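Long-range contacts in putative uncharacterized protein ST0493 (Sulfolobus tokodaii, PDB 2RBG), which is of unknown function but belongs to the DUF5751 family and folds as a parallel beta sheet flanked by helices: residues A[4-10]-A[35-41]; A[13-17]-A[40-44]. All blocks are in the same frame, centred on the assembly; numbering follows the deposited sequence.

Contact 1: residues A[4-10]-A[35-41]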
loop_
_atom_site.group_PDB
_atom_site.type_symbol
_atom_site.label_atom_id
_atom_site.label_comp_id
_atom_site.label_asym_id
_atom_site.label_seq_id
_atom_site.Cartn_x
_atom_site.Cartn_y
_atom_site.Cartn_z
ATOM N N LYS A 4 6.701 20.710 3.530
ATOM C CA LYS A 4 7.607 21.574 2.779
ATOM C C LYS A 4 8.807 20.838 2.189
ATOM O O LYS A 4 9.371 21.276 1.190
ATOM C CB LYS A 4 8.111 22.702 3.684
ATOM C CG LYS A 4 7.007 23.560 4.292
ATOM C CD LYS A 4 6.312 24.417 3.242
ATOM C CE LYS A 4 7.255 25.469 2.676
ATOM N NZ LYS A 4 6.586 26.331 1.663
ATOM N N ASN A 5 9.215 19.739 2.817
ATOM C CA ASN A 5 10.358 18.973 2.324
ATOM C C ASN A 5 10.214 17.519 2.744
ATOM O O ASN A 5 10.460 17.159 3.893
ATOM C CB ASN A 5 11.670 19.564 2.856
ATOM C CG ASN A 5 12.898 18.909 2.246
ATOM O OD1 ASN A 5 12.886 18.501 1.084
ATOM N ND2 ASN A 5 13.974 18.823 3.021
ATOM N N ILE A 6 9.816 16.693 1.786
ATOM C CA ILE A 6 9.593 15.273 2.011
ATOM C C ILE A 6 10.873 14.441 2.006
ATOM O O ILE A 6 11.689 14.549 1.088
ATOM C CB ILE A 6 8.653 14.701 0.922
ATOM C CG1 ILE A 6 7.357 15.517 0.867
ATOM C CG2 ILE A 6 8.362 13.233 1.199
ATOM C CD1 ILE A 6 6.547 15.484 2.149
ATOM N N LEU A 7 11.053 13.623 3.041
ATOM C CA LEU A 7 12.207 12.735 3.101
ATOM C C LEU A 7 11.777 11.480 2.351
ATOM O O LEU A 7 10.839 10.800 2.765
ATOM C CB LEU A 7 12.550 12.352 4.543
ATOM C CG LEU A 7 13.642 11.280 4.667
ATOM C CD1 LEU A 7 14.960 11.815 4.118
ATOM C CD2 LEU A 7 13.799 10.869 6.126
ATOM N N THR A 8 12.445 11.188 1.241
ATOM C CA THR A 8 12.121 10.008 0.448
ATOM C C THR A 8 13.244 8.989 0.556
ATOM O O THR A 8 14.404 9.299 0.283
ATOM C CB THR A 8 11.903 10.374 -1.039
ATOM O OG1 THR A 8 10.719 11.176 -1.164
ATOM C CG2 THR A 8 11.736 9.117 -1.885
ATOM N N LEU A 9 12.891 7.778 0.977
ATOM C CA LEU A 9 13.858 6.703 1.120
ATOM C C LEU A 9 13.476 5.587 0.162
ATOM O O LEU A 9 12.312 5.187 0.099
ATOM C CB LEU A 9 13.849 6.162 2.553
ATOM C CG LEU A 9 13.972 7.191 3.677
ATOM C CD1 LEU A 9 13.971 6.473 5.022
ATOM C CD2 LEU A 9 15.247 8.000 3.502
ATOM N N ILE A 10 14.452 5.085 -0.584
ATOM C CA ILE A 10 14.187 4.004 -1.520
ATOM C C ILE A 10 15.343 3.031 -1.645
ATOM O O ILE A 10 16.508 3.422 -1.696
ATOM C CB ILE A 10 13.841 4.543 -2.935
ATOM C CG1 ILE A 10 13.665 3.371 -3.910
ATOM C CG2 ILE A 10 14.946 5.486 -3.423
ATOM C CD1 ILE A 10 13.063 3.770 -5.262
ATOM N N LYS A 35 9.181 20.127 -2.732
ATOM C CA LYS A 35 10.562 19.707 -2.521
ATOM C C LYS A 35 10.657 18.339 -1.851
ATOM O O LYS A 35 9.796 17.955 -1.063
ATOM C CB LYS A 35 11.293 20.706 -1.624
ATOM C CG LYS A 35 11.388 22.123 -2.148
ATOM C CD LYS A 35 11.992 23.032 -1.082
ATOM C CE LYS A 35 12.238 24.440 -1.608
ATOM N NZ LYS A 35 13.271 24.460 -2.681
ATOM N N THR A 36 11.721 17.614 -2.162
ATOM C CA THR A 36 11.951 16.316 -1.551
ATOM C C THR A 36 13.438 16.014 -1.598
ATOM O O THR A 36 14.129 16.390 -2.547
ATOM C CB THR A 36 11.183 15.174 -2.273
ATOM O OG1 THR A 36 11.416 13.936 -1.587
ATOM C CG2 THR A 36 11.645 15.033 -3.720
ATOM N N THR A 37 13.935 15.379 -0.547
ATOM C CA THR A 37 15.338 14.995 -0.501
ATOM C C THR A 37 15.285 13.476 -0.603
ATOM O O THR A 37 14.810 12.789 0.305
ATOM C CB THR A 37 16.019 15.472 0.809
ATOM O OG1 THR A 37 17.369 14.996 0.841
ATOM C CG2 THR A 37 15.267 14.984 2.034
ATOM N N ILE A 38 15.737 12.974 -1.746
ATOM C CA ILE A 38 15.709 11.549 -2.054
ATOM C C ILE A 38 16.995 10.822 -1.692
ATOM O O ILE A 38 18.083 11.208 -2.120
ATOM C CB ILE A 38 15.422 11.347 -3.551
ATOM C CG1 ILE A 38 14.166 12.130 -3.937
ATOM C CG2 ILE A 38 15.252 9.868 -3.865
ATOM C CD1 ILE A 38 13.890 12.157 -5.424
ATOM N N ASN A 39 16.852 9.755 -0.914
ATOM C CA ASN A 39 17.989 8.954 -0.476
ATOM C C ASN A 39 17.844 7.544 -1.013
ATOM O O ASN A 39 16.920 6.817 -0.647
ATOM C CB ASN A 39 18.050 8.950 1.049
ATOM C CG ASN A 39 18.392 10.313 1.605
ATOM O OD1 ASN A 39 19.564 10.668 1.738
ATOM N ND2 ASN A 39 17.369 11.099 1.907
ATOM N N VAL A 40 18.773 7.169 -1.883
ATOM C CA VAL A 40 18.758 5.870 -2.529
ATOM C C VAL A 40 19.860 4.968 -1.999
ATOM O O VAL A 40 21.036 5.321 -2.042
ATOM C CB VAL A 40 18.943 6.030 -4.050
ATOM C CG1 VAL A 40 18.698 4.702 -4.752
ATOM C CG2 VAL A 40 18.013 7.113 -4.574
ATOM N N PHE A 41 19.470 3.801 -1.500
ATOM C CA PHE A 41 20.424 2.839 -0.969
ATOM C C PHE A 41 20.653 1.824 -2.078
ATOM O O PHE A 41 19.840 0.928 -2.305
ATOM C CB PHE A 41 19.834 2.224 0.296
ATOM C CG PHE A 41 19.538 3.249 1.354
ATOM C CD1 PHE A 41 20.554 3.726 2.181
ATOM C CD2 PHE A 41 18.268 3.812 1.459
ATOM C CE1 PHE A 41 20.311 4.752 3.092
ATOM C CE2 PHE A 41 18.015 4.840 2.366
ATOM C CZ PHE A 41 19.041 5.311 3.184
#
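Strands 6-10 and 35-41 run parallel, with the helix 17-31 between them in sequence: a beta-alpha-beta unit in the interior of a five-stranded parallel sheet of order 3-2-1-4-5. Their axes approach to 4.8 Å at 25°. Before the first strand proper, Asn5 sends its CA-H toward Lys35 O (CA to O 3.6 Å), while its side-chain ND2 bonds to Glu86 O. Ile6 N then donates to Lys35 O (3.1 Å), and Ile6 O receives both Thr37 N (2.9 Å) and the hydroxyl Thr36 OG1 (2.8 Å). Leu7 lies on the sheet face of Thr37, Leu9 and Asn39, its CD1 3.8 Å from Thr37 CG2. Thr8 bonds through its N to Thr37 O (3.0 Å) and through its O to Asn39 N (2.8 Å). Its side chain shares the other face with Ile6, Thr36, Ile38, Ile10 and Val40, the face packed against helix 17-31, and there Thr8 OG1 donates to Thr36 OG1 (2.9 Å), which in turn donates to Ile6 O. Leu9 CD2 rests on Asn39 CB (3.8 Å). Ile10 closes the pairing, its N bonded to Asn39 O and its O to Phe41 N, both at 3.0 Å, with Ile10 CG2 3.7 Å from Val40 CG2.

Contact 2: residues A[13-17]-A[40-44]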
loop_
_atom_site.group_PDB
_atom_site.type_symbol
_atom_site.label_atom_id
_atom_site.label_comp_id
_atom_site.label_asym_id
_atom_site.label_seq_id
_atom_site.Cartn_x
_atom_site.Cartn_y
_atom_site.Cartn_z
ATOM N N ASN A 13 16.054 -2.966 -6.553
ATOM C CA ASN A 13 17.014 -3.496 -7.510
ATOM C C ASN A 13 17.041 -2.508 -8.673
ATOM O O ASN A 13 16.075 -1.776 -8.887
ATOM C CB ASN A 13 16.570 -4.879 -7.994
ATOM C CG ASN A 13 16.589 -5.917 -6.888
ATOM O OD1 ASN A 13 17.633 -6.187 -6.292
ATOM N ND2 ASN A 13 15.430 -6.508 -6.610
ATOM N N ASN A 14 18.136 -2.487 -9.424
ATOM C CA ASN A 14 18.274 -1.557 -10.543
ATOM C C ASN A 14 17.136 -1.574 -11.561
ATOM O O ASN A 14 16.769 -0.532 -12.099
ATOM C CB ASN A 14 19.591 -1.803 -11.284
ATOM C CG ASN A 14 20.796 -1.686 -10.380
ATOM O OD1 ASN A 14 20.801 -0.905 -9.431
ATOM N ND2 ASN A 14 21.837 -2.453 -10.682
ATOM N N ASP A 15 16.577 -2.749 -11.828
ATOM C CA ASP A 15 15.503 -2.862 -12.809
ATOM C C ASP A 15 14.203 -2.200 -12.357
ATOM O O ASP A 15 13.285 -2.029 -13.155
ATOM C CB ASP A 15 15.240 -4.336 -13.135
ATOM C CG ASP A 15 14.486 -5.052 -12.034
ATOM O OD1 ASP A 15 14.805 -4.827 -10.847
ATOM O OD2 ASP A 15 13.576 -5.849 -12.354
ATOM N N ASN A 16 14.130 -1.823 -11.083
ATOM C CA ASN A 16 12.928 -1.195 -10.543
ATOM C C ASN A 16 12.965 0.327 -10.418
ATOM O O ASN A 16 11.944 0.940 -10.115
ATOM C CB ASN A 16 12.593 -1.782 -9.166
ATOM C CG ASN A 16 11.797 -3.069 -9.252
ATOM O OD1 ASN A 16 10.845 -3.171 -10.026
ATOM N ND2 ASN A 16 12.170 -4.051 -8.439
ATOM N N PHE A 17 14.118 0.943 -10.652
ATOM C CA PHE A 17 14.216 2.397 -10.515
ATOM C C PHE A 17 13.228 3.205 -11.346
ATOM O O PHE A 17 12.560 4.095 -10.825
ATOM C CB PHE A 17 15.641 2.877 -10.816
ATOM C CG PHE A 17 16.613 2.626 -9.701
ATOM C CD1 PHE A 17 16.328 3.050 -8.405
ATOM C CD2 PHE A 17 17.813 1.963 -9.941
ATOM C CE1 PHE A 17 17.224 2.817 -7.363
ATOM C CE2 PHE A 17 18.715 1.726 -8.907
ATOM C CZ PHE A 17 18.421 2.153 -7.616
ATOM N N VAL A 40 18.773 7.169 -1.883
ATOM C CA VAL A 40 18.758 5.870 -2.529
ATOM C C VAL A 40 19.860 4.968 -1.999
ATOM O O VAL A 40 21.036 5.321 -2.042
ATOM C CB VAL A 40 18.943 6.030 -4.050
ATOM C CG1 VAL A 40 18.698 4.702 -4.752
ATOM C CG2 VAL A 40 18.013 7.113 -4.574
ATOM N N PHE A 41 19.470 3.801 -1.500
ATOM C CA PHE A 41 20.424 2.839 -0.969
ATOM C C PHE A 41 20.653 1.824 -2.078
ATOM O O PHE A 41 19.840 0.928 -2.305
ATOM C CB PHE A 41 19.834 2.224 0.296
ATOM C CG PHE A 41 19.538 3.249 1.354
ATOM C CD1 PHE A 41 20.554 3.726 2.181
ATOM C CD2 PHE A 41 18.268 3.812 1.459
ATOM C CE1 PHE A 41 20.311 4.752 3.092
ATOM C CE2 PHE A 41 18.015 4.840 2.366
ATOM C CZ PHE A 41 19.041 5.311 3.184
ATOM N N THR A 42 21.770 2.000 -2.779
ATOM C CA THR A 42 22.105 1.160 -3.918
ATOM C C THR A 42 23.614 1.128 -4.135
ATOM O O THR A 42 24.349 1.911 -3.541
ATOM C CB THR A 42 21.437 1.738 -5.189
ATOM O OG1 THR A 42 21.769 0.940 -6.328
ATOM C CG2 THR A 42 21.910 3.170 -5.423
ATOM N N GLU A 43 24.067 0.221 -4.993
ATOM C CA GLU A 43 25.488 0.106 -5.308
ATOM C C GLU A 43 25.762 0.772 -6.654
ATOM O O GLU A 43 26.908 0.864 -7.095
ATOM C CB GLU A 43 25.904 -1.366 -5.363
ATOM C CG GLU A 43 25.702 -2.125 -4.057
ATOM C CD GLU A 43 26.444 -1.494 -2.891
ATOM O OE1 GLU A 43 27.659 -1.239 -3.031
ATOM O OE2 GLU A 43 25.815 -1.257 -1.836
ATOM N N ILE A 44 24.698 1.241 -7.299
ATOM C CA ILE A 44 24.800 1.892 -8.601
ATOM C C ILE A 44 25.383 3.304 -8.469
ATOM O O ILE A 44 25.292 3.921 -7.408
ATOM C CB ILE A 44 23.402 1.956 -9.265
ATOM C CG1 ILE A 44 23.532 1.848 -10.782
ATOM C CG2 ILE A 44 22.688 3.243 -8.873
ATOM C CD1 ILE A 44 22.196 1.705 -11.486
HETATM O O HOH W 1 20.084 -1.079 -6.772
#
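A single water carries the polar link between these segments: it donates to Asn14 OD1 at 2.8 Å and accepts from Thr42 OG1 at 2.7 Å, spanning two side-chain oxygens that are themselves 3.7 Å apart. Thr42 OG1 is engaged a second time, as acceptor from Ile44 N (3.1 Å) in an ST turn that shapes the chain just beyond strand 35-41. The contact lies at the C-terminal end of the parallel strands in this beta-alpha-beta unit, where residues 13-17 lead from the first strand into helix 17-31 and residues 42-44 leave the second. Phe17, at the start of that helix, supplies the apolar part. Its CE1 lies 3.5 Å from Val40 CG1 and its CE2 4.3 Å from Ile44 CG2, while Thr42 OG1 sits at the ring edge, 3.8 Å from CZ. Leu49 and Leu52 of helix 46-52 also pack on the Phe17 ring. The exposed Asn14 also brings its OD1 within 3.6 Å of CD1 of the buried Ile44.

Strand 35-41 is common to both contacts, whose segments overlap at Val40 and Phe41 and whose centres lie about 15 Å apart. Contact 1 pairs the two strands within the sheet, near the centre of the chain (about 4 Å from it); contact 2, about 11 Å from that centre, lies where the same strands run out into loops. Of the two, only Val40 touches the partner segment in both: it packs on Ile10 in contact 1, and its CG1 also reaches Phe17 in contact 2, so it joins the neighbouring strand to the start of the intervening helix. Phe41 points the other way, against Trp70 and Phe78. Backbone hydrogen bonds dominate the first interface, whereas none crosses the second.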